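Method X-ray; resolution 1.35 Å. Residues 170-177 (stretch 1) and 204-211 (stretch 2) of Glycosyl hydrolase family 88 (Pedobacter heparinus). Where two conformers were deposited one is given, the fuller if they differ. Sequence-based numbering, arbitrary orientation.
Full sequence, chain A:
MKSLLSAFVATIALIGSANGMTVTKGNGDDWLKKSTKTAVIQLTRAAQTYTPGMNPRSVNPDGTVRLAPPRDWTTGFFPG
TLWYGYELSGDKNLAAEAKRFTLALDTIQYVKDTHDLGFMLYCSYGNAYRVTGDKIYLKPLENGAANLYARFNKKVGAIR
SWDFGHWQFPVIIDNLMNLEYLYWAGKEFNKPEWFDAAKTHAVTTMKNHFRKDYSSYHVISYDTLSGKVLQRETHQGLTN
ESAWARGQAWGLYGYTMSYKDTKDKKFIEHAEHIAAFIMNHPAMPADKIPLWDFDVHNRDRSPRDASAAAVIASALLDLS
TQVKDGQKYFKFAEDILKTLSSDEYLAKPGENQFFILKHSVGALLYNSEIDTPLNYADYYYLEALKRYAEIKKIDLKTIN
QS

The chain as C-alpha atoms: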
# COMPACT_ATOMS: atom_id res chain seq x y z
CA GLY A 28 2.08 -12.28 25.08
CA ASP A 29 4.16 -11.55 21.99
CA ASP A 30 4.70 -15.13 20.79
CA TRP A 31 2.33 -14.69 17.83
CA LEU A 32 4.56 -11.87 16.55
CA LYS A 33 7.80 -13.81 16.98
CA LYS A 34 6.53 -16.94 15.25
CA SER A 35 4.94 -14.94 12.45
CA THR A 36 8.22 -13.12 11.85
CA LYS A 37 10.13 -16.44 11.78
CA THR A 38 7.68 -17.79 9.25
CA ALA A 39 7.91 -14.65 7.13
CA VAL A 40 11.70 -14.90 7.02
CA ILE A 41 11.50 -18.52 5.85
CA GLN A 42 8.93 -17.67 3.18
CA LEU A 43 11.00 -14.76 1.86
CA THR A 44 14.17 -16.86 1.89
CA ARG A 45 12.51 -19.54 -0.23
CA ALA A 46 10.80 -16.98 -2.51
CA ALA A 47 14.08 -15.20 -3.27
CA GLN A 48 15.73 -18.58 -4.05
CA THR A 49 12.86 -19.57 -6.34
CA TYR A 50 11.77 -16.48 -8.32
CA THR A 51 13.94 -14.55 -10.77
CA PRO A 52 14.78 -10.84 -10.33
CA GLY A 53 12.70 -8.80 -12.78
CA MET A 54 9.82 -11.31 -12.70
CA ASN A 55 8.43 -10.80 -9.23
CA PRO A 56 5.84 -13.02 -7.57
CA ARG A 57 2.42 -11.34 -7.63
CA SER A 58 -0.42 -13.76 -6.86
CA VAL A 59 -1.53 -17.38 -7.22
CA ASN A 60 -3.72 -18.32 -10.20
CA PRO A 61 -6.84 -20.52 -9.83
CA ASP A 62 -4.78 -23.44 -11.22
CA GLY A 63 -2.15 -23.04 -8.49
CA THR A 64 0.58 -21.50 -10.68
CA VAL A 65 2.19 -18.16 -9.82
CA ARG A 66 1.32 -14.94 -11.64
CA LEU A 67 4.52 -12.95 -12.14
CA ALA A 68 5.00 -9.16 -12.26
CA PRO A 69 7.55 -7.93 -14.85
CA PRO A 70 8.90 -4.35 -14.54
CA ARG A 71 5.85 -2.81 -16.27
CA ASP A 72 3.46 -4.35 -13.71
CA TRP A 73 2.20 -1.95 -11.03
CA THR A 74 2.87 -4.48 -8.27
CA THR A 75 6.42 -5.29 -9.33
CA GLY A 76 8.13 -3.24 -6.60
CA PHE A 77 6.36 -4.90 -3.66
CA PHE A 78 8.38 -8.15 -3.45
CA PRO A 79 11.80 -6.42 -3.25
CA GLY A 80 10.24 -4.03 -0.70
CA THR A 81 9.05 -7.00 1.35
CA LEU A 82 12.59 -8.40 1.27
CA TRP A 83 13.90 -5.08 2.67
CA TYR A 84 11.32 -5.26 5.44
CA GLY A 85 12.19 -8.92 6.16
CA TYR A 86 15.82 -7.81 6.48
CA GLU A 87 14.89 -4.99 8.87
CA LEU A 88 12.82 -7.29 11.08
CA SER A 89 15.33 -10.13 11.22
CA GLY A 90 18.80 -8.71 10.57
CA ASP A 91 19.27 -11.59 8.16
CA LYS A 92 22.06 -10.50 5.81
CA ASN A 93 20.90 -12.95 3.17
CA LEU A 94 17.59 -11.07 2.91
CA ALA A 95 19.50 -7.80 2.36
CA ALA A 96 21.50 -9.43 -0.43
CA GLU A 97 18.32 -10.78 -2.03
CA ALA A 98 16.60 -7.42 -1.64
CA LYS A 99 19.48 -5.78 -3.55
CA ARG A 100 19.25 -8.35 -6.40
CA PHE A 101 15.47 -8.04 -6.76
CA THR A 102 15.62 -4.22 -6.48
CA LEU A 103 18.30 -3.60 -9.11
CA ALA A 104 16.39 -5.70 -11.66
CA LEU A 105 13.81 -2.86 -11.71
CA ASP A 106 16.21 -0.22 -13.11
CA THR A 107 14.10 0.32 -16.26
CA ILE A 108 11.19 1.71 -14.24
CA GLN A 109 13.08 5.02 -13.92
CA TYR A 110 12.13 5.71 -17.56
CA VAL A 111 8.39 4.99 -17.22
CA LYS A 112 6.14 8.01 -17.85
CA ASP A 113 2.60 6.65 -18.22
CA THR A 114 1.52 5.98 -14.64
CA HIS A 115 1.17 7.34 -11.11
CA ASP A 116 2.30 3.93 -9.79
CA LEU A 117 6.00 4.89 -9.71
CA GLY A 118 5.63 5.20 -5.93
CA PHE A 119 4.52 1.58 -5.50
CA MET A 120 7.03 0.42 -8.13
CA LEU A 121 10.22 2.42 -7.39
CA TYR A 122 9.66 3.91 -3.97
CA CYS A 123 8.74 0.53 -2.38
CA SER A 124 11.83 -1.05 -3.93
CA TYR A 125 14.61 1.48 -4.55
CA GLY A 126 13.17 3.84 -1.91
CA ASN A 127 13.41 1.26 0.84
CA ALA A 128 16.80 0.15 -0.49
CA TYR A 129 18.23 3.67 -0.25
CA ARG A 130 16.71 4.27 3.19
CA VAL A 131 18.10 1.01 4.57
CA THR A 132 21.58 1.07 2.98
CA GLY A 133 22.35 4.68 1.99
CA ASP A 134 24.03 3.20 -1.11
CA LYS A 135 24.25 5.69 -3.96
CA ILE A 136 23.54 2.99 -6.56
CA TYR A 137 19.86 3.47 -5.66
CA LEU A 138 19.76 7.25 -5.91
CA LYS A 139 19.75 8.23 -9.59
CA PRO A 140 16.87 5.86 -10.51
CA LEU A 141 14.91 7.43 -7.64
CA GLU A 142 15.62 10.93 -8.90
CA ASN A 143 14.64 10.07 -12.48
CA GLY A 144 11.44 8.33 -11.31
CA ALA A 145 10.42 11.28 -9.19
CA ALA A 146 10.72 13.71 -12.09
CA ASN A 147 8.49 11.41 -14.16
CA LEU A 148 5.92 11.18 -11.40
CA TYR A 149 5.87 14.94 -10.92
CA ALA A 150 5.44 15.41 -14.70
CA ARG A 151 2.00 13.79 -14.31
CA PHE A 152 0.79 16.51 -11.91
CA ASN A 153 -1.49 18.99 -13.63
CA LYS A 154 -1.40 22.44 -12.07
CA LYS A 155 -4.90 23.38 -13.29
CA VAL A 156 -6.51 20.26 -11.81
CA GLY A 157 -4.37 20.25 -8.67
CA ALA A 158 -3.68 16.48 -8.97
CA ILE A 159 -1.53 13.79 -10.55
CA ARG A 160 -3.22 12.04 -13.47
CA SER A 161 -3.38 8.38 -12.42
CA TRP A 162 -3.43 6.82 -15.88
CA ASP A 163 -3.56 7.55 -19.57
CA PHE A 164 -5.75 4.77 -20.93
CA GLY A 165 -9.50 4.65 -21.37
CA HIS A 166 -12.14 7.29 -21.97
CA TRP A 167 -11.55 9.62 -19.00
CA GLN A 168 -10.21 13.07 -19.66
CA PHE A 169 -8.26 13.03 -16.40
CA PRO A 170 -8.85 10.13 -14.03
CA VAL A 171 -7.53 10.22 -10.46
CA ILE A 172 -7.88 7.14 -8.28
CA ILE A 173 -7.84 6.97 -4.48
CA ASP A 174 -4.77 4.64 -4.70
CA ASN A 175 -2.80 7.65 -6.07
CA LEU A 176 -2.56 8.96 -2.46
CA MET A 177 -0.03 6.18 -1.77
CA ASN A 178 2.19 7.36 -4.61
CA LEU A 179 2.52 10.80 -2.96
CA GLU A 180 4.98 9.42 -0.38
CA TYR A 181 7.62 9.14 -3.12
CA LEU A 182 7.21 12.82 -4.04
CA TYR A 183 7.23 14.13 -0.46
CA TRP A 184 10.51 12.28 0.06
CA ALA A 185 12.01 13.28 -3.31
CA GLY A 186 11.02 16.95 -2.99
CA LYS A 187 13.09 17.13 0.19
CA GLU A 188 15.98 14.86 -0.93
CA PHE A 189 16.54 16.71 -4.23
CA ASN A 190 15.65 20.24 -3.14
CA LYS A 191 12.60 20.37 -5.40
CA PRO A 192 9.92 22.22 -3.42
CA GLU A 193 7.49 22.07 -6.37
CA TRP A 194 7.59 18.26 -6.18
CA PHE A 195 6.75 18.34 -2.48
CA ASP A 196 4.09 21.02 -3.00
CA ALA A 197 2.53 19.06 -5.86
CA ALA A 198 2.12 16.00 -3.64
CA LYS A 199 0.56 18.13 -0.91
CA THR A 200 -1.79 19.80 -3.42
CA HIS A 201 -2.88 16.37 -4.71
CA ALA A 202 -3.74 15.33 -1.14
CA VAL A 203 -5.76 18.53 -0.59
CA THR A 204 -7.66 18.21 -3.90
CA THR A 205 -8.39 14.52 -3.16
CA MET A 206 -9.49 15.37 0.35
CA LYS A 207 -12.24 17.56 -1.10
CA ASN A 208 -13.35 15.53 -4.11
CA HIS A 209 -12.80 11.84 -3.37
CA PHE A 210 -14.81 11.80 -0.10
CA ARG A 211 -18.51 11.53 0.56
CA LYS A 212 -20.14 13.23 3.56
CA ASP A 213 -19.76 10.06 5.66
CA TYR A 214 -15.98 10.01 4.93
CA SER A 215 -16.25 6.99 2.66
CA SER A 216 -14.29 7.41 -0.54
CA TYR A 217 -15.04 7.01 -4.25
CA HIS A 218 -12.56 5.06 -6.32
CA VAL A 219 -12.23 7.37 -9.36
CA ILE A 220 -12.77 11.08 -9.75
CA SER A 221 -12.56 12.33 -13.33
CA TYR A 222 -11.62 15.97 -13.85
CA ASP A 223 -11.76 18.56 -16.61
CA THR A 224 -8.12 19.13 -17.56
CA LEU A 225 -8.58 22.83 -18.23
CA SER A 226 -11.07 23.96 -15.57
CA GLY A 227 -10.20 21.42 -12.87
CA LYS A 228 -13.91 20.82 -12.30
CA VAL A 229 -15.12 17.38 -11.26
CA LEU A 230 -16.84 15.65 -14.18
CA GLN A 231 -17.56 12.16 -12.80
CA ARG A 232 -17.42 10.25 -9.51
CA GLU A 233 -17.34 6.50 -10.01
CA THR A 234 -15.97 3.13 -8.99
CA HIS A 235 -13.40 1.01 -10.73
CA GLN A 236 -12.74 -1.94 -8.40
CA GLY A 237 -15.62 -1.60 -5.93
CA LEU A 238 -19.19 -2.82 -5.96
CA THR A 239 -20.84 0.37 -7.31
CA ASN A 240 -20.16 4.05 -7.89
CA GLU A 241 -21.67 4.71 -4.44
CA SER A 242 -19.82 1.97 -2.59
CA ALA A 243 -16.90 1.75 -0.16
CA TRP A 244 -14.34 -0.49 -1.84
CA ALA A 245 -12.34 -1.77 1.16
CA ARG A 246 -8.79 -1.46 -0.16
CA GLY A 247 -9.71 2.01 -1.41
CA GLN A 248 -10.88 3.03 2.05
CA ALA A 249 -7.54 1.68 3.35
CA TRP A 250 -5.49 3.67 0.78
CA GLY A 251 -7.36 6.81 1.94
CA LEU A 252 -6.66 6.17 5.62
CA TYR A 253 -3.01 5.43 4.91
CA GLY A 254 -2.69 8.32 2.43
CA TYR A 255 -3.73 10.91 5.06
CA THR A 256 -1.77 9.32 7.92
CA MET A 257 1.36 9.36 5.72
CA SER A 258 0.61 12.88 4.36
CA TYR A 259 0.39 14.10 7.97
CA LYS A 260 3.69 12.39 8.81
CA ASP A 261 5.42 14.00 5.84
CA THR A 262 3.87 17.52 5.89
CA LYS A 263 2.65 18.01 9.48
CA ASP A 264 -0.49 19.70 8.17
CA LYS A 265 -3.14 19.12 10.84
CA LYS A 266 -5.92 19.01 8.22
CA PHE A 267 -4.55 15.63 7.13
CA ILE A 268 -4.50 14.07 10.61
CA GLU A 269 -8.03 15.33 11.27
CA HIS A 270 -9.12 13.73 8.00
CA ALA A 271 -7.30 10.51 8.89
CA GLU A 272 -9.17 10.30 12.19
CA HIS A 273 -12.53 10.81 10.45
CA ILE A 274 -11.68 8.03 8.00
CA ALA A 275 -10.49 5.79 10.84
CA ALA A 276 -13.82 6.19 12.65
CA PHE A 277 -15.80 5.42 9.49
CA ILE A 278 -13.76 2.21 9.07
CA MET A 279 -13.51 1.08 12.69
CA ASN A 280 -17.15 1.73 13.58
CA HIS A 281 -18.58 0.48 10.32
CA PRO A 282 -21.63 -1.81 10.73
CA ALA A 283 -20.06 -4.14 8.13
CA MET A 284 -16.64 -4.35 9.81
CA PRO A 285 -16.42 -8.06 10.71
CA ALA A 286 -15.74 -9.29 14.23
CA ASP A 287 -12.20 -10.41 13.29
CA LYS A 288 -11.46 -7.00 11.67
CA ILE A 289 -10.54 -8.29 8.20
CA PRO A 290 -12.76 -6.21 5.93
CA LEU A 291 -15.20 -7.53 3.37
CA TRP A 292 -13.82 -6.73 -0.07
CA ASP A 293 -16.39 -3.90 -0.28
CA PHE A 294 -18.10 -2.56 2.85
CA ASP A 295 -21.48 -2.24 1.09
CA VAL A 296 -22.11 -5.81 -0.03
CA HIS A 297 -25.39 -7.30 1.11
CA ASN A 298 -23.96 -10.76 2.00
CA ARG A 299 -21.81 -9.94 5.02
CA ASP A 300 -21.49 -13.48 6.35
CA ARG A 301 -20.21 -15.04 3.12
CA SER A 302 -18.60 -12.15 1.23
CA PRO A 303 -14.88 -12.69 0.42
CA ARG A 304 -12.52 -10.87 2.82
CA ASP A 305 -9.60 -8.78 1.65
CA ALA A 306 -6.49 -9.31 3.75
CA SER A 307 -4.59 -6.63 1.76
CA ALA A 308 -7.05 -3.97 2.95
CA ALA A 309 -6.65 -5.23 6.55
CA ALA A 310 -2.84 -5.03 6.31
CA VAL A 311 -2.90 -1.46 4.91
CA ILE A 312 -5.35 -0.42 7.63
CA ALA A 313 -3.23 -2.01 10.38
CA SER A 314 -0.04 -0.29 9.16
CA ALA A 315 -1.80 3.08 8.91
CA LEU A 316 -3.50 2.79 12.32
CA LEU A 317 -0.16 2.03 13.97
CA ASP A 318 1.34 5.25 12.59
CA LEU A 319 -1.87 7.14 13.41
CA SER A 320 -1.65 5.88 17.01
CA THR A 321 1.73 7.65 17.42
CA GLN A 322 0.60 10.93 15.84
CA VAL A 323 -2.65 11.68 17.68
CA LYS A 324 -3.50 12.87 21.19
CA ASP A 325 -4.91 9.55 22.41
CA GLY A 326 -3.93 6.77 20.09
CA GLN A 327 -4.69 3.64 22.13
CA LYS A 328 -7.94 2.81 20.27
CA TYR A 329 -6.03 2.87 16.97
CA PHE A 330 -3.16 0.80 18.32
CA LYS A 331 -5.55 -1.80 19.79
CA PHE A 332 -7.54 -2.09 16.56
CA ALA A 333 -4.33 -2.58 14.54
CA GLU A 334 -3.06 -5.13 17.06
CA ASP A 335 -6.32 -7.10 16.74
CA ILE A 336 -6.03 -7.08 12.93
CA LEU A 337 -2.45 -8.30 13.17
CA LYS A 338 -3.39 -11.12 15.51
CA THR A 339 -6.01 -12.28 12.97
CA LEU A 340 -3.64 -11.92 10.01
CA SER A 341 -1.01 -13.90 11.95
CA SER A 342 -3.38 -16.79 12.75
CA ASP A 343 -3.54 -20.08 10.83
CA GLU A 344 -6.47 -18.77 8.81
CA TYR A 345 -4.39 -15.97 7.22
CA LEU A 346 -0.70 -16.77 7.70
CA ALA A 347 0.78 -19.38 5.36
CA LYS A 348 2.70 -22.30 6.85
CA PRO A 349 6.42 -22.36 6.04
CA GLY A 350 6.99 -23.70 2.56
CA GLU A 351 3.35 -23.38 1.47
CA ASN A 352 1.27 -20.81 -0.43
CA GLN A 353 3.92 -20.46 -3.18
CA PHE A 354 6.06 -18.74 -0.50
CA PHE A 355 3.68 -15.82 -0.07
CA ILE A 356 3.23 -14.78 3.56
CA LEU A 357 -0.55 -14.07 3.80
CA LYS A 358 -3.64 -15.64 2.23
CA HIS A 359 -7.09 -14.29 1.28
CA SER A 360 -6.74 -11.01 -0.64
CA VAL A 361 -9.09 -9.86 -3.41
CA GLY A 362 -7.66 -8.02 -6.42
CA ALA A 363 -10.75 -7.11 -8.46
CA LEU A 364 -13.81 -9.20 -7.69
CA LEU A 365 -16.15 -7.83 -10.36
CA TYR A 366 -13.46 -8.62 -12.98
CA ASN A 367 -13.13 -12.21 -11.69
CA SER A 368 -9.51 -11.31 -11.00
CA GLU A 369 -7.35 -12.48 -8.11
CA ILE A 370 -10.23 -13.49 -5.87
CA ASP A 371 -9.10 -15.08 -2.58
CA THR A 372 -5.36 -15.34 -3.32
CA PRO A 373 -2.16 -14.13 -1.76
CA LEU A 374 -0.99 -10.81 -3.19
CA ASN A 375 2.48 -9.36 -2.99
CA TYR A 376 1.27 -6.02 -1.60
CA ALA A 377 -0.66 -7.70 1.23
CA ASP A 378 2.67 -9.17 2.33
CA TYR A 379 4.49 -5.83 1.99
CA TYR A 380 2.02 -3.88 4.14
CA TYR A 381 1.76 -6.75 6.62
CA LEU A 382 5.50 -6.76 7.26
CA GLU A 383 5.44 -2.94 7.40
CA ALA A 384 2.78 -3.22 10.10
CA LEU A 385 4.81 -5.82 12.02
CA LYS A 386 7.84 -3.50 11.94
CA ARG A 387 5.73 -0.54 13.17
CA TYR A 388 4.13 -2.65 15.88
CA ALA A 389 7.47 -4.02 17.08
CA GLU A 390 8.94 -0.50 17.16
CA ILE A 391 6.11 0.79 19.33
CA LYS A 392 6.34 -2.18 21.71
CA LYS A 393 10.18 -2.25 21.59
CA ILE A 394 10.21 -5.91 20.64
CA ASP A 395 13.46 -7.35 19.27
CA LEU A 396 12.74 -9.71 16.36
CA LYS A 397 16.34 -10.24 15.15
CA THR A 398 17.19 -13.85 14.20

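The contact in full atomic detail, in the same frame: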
# COMPACT_ATOMS: atom_id res chain seq x y z
N PRO A 170 -8.42 10.96 -15.15
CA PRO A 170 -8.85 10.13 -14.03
C PRO A 170 -7.85 10.17 -12.89
O PRO A 170 -6.63 10.07 -13.12
CB PRO A 170 -8.89 8.73 -14.64
CG PRO A 170 -7.79 8.76 -15.71
CD PRO A 170 -7.76 10.18 -16.22
N VAL A 171 -8.36 10.29 -11.67
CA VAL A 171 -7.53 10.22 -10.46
C VAL A 171 -8.15 9.18 -9.53
O VAL A 171 -9.34 9.26 -9.20
CB VAL A 171 -7.49 11.60 -9.74
CG1 VAL A 171 -6.63 11.51 -8.47
CG2 VAL A 171 -6.93 12.66 -10.68
N ILE A 172 -7.37 8.18 -9.15
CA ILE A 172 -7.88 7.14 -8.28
C ILE A 172 -7.42 7.34 -6.84
O ILE A 172 -6.39 7.97 -6.61
CB ILE A 172 -7.53 5.71 -8.80
CG1 ILE A 172 -6.02 5.37 -8.71
CG2 ILE A 172 -8.02 5.57 -10.23
CD1 ILE A 172 -5.69 3.99 -9.32
N ILE A 173 -8.17 6.81 -5.89
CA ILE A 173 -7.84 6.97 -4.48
C ILE A 173 -6.43 6.39 -4.19
O ILE A 173 -5.69 6.92 -3.33
CB ILE A 173 -8.95 6.35 -3.58
CG1 ILE A 173 -8.80 6.80 -2.14
CG2 ILE A 173 -8.94 4.80 -3.65
CD1 ILE A 173 -9.18 8.27 -1.89
N ASP A 174 -6.07 5.30 -4.89
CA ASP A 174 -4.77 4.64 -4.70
C ASP A 174 -3.60 5.62 -4.92
O ASP A 174 -2.50 5.42 -4.39
CB ASP A 174 -4.57 3.45 -5.65
CG ASP A 174 -5.85 2.65 -5.96
OD1 ASP A 174 -6.94 3.23 -6.19
OD2 ASP A 174 -5.71 1.42 -6.08
N ASN A 175 -3.83 6.66 -5.72
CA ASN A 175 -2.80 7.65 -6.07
C ASN A 175 -2.28 8.35 -4.80
O ASN A 175 -1.15 8.84 -4.79
CB ASN A 175 -3.38 8.63 -7.10
CG ASN A 175 -2.33 9.35 -7.99
OD1 ASN A 175 -2.61 9.57 -9.19
ND2 ASN A 175 -1.18 9.74 -7.43
N LEU A 176 -3.08 8.41 -3.72
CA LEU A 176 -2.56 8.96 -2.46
C LEU A 176 -1.27 8.26 -2.03
O LEU A 176 -0.37 8.88 -1.45
CB LEU A 176 -3.59 8.89 -1.32
CG LEU A 176 -4.79 9.83 -1.49
CD1 LEU A 176 -5.90 9.34 -0.55
CD2 LEU A 176 -4.41 11.28 -1.19
N MET A 177 -1.19 6.95 -2.25
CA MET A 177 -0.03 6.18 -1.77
C MET A 177 1.23 6.61 -2.49
O MET A 177 2.31 6.60 -1.90
CB MET A 177 -0.28 4.69 -1.96
CG MET A 177 -1.51 4.18 -1.21
SD MET A 177 -1.33 4.26 0.58
CE MET A 177 -0.03 3.02 0.80
N THR A 204 -6.62 18.35 -2.88
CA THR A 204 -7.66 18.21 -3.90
C THR A 204 -8.46 16.91 -3.66
O THR A 204 -9.70 16.89 -3.73
CB THR A 204 -6.98 18.16 -5.27
OG1 THR A 204 -6.22 19.36 -5.45
CG2 THR A 204 -8.00 18.00 -6.40
N THR A 205 -7.77 15.82 -3.37
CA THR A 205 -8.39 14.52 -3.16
C THR A 205 -9.24 14.54 -1.90
O THR A 205 -10.29 13.90 -1.83
CB THR A 205 -7.30 13.45 -3.11
OG1 THR A 205 -6.67 13.40 -4.41
CG2 THR A 205 -7.89 12.08 -2.78
N MET A 206 -8.79 15.31 -0.91
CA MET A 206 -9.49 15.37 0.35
C MET A 206 -10.89 15.96 0.15
O MET A 206 -11.87 15.53 0.77
CB MET A 206 -8.65 16.16 1.35
CG MET A 206 -9.10 16.07 2.78
SD MET A 206 -7.94 16.70 3.99
CE MET A 206 -9.12 17.48 5.04
N LYS A 207 -10.97 16.96 -0.73
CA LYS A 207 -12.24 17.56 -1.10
C LYS A 207 -13.09 16.61 -1.97
O LYS A 207 -14.23 16.29 -1.64
CB LYS A 207 -12.00 18.87 -1.84
CG LYS A 207 -13.27 19.54 -2.28
CD LYS A 207 -12.98 20.82 -3.04
CE LYS A 207 -14.28 21.48 -3.47
NZ LYS A 207 -14.03 22.65 -4.35
N ASN A 208 -12.53 16.11 -3.06
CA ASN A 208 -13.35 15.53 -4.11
C ASN A 208 -13.58 14.02 -4.02
O ASN A 208 -14.60 13.53 -4.50
CB ASN A 208 -12.78 15.89 -5.49
CG ASN A 208 -12.75 17.38 -5.70
OD1 ASN A 208 -13.74 18.07 -5.45
ND2 ASN A 208 -11.61 17.89 -6.16
N HIS A 209 -12.65 13.29 -3.42
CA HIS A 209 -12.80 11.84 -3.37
C HIS A 209 -13.68 11.34 -2.21
O HIS A 209 -13.94 10.15 -2.14
CB HIS A 209 -11.43 11.14 -3.27
CG HIS A 209 -10.95 10.58 -4.57
ND1 HIS A 209 -10.16 11.29 -5.44
CD2 HIS A 209 -11.09 9.34 -5.10
CE1 HIS A 209 -9.88 10.53 -6.48
NE2 HIS A 209 -10.42 9.34 -6.30
N PHE A 210 -14.11 12.22 -1.32
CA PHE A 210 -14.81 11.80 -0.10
C PHE A 210 -16.24 12.23 -0.06
O PHE A 210 -16.57 13.36 -0.39
CB PHE A 210 -14.05 12.26 1.16
CG PHE A 210 -12.74 11.55 1.30
CD1 PHE A 210 -11.60 12.00 0.60
CD2 PHE A 210 -12.67 10.39 2.06
CE1 PHE A 210 -10.40 11.29 0.69
CE2 PHE A 210 -11.48 9.70 2.14
CZ PHE A 210 -10.35 10.13 1.46
N ARG A 211 -17.09 11.28 0.33
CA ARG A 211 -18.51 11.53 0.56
C ARG A 211 -18.70 12.13 1.95
O ARG A 211 -17.76 12.18 2.74
CB ARG A 211 -19.29 10.21 0.45
CG ARG A 211 -19.06 9.51 -0.87
CD ARG A 211 -20.01 8.33 -1.07
NE ARG A 211 -19.66 7.54 -2.26
CZ ARG A 211 -18.78 6.53 -2.26
NH1 ARG A 211 -18.52 5.89 -3.38
NH2 ARG A 211 -18.19 6.15 -1.14
O HOH W 1 -5.86 10.31 -5.10

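The contact is small, 285 Å² summed over both sides, and it is built around one imidazole. H209 follows the helical segment of stretch 2, H209 N hydrogen-bonded to T205 O at 2.9 Å, and its CA-to-CB bond points toward the other chain segment. Its chi1 of -101° lies between wells, and with chi2 at 91° the ring reaches the backbone where the strand 170-172 gives way to a turn. V171 O lies at the ring edge, near its plane, 3.1 Å from H209 CE1 and 3.1 Å from H209 NE2. I173 N, although 3.4 Å from H209 NE2, meets it at a poor angle and is not hydrogen-bonded to it; NE2 finds a partner elsewhere in the structure.

In the strand, V171 points toward stretch 2 and I172 away; a type I turn from I172 to N175, closed by N175 N to I172 O at 3.0 Å, follows and leads on to I173 and L176. V171, with chi1 t, sets CG1 3.9 Å from H209 CE1. I173 leaves its backbone sideways, yet its t, p rotamer brings the tip nearer: CD1 sits 3.9 Å from H209 CD2, 4.0 Å from F210 CZ and 4.1 Å from T205 CG2. One methyl thus touches three residues. F210 likewise starts sideways, and chi1 m with chi2 82° carries its ring end in to meet that methyl obliquely.

T205 has chi1 m. Its CG2 lies 3.9 Å from L176 CD2, L176 being m, t and pointing toward stretch 2; T205 OG1 accepts from a water at 3.3 Å and is also hydrogen-bonded elsewhere in the structure. That water also donates to I172 O at 2.8 Å, linking the segments. The pattern is a histidine edge set against a strand carbonyl, with apolar contacts beside it and a water on the I172 carbonyl.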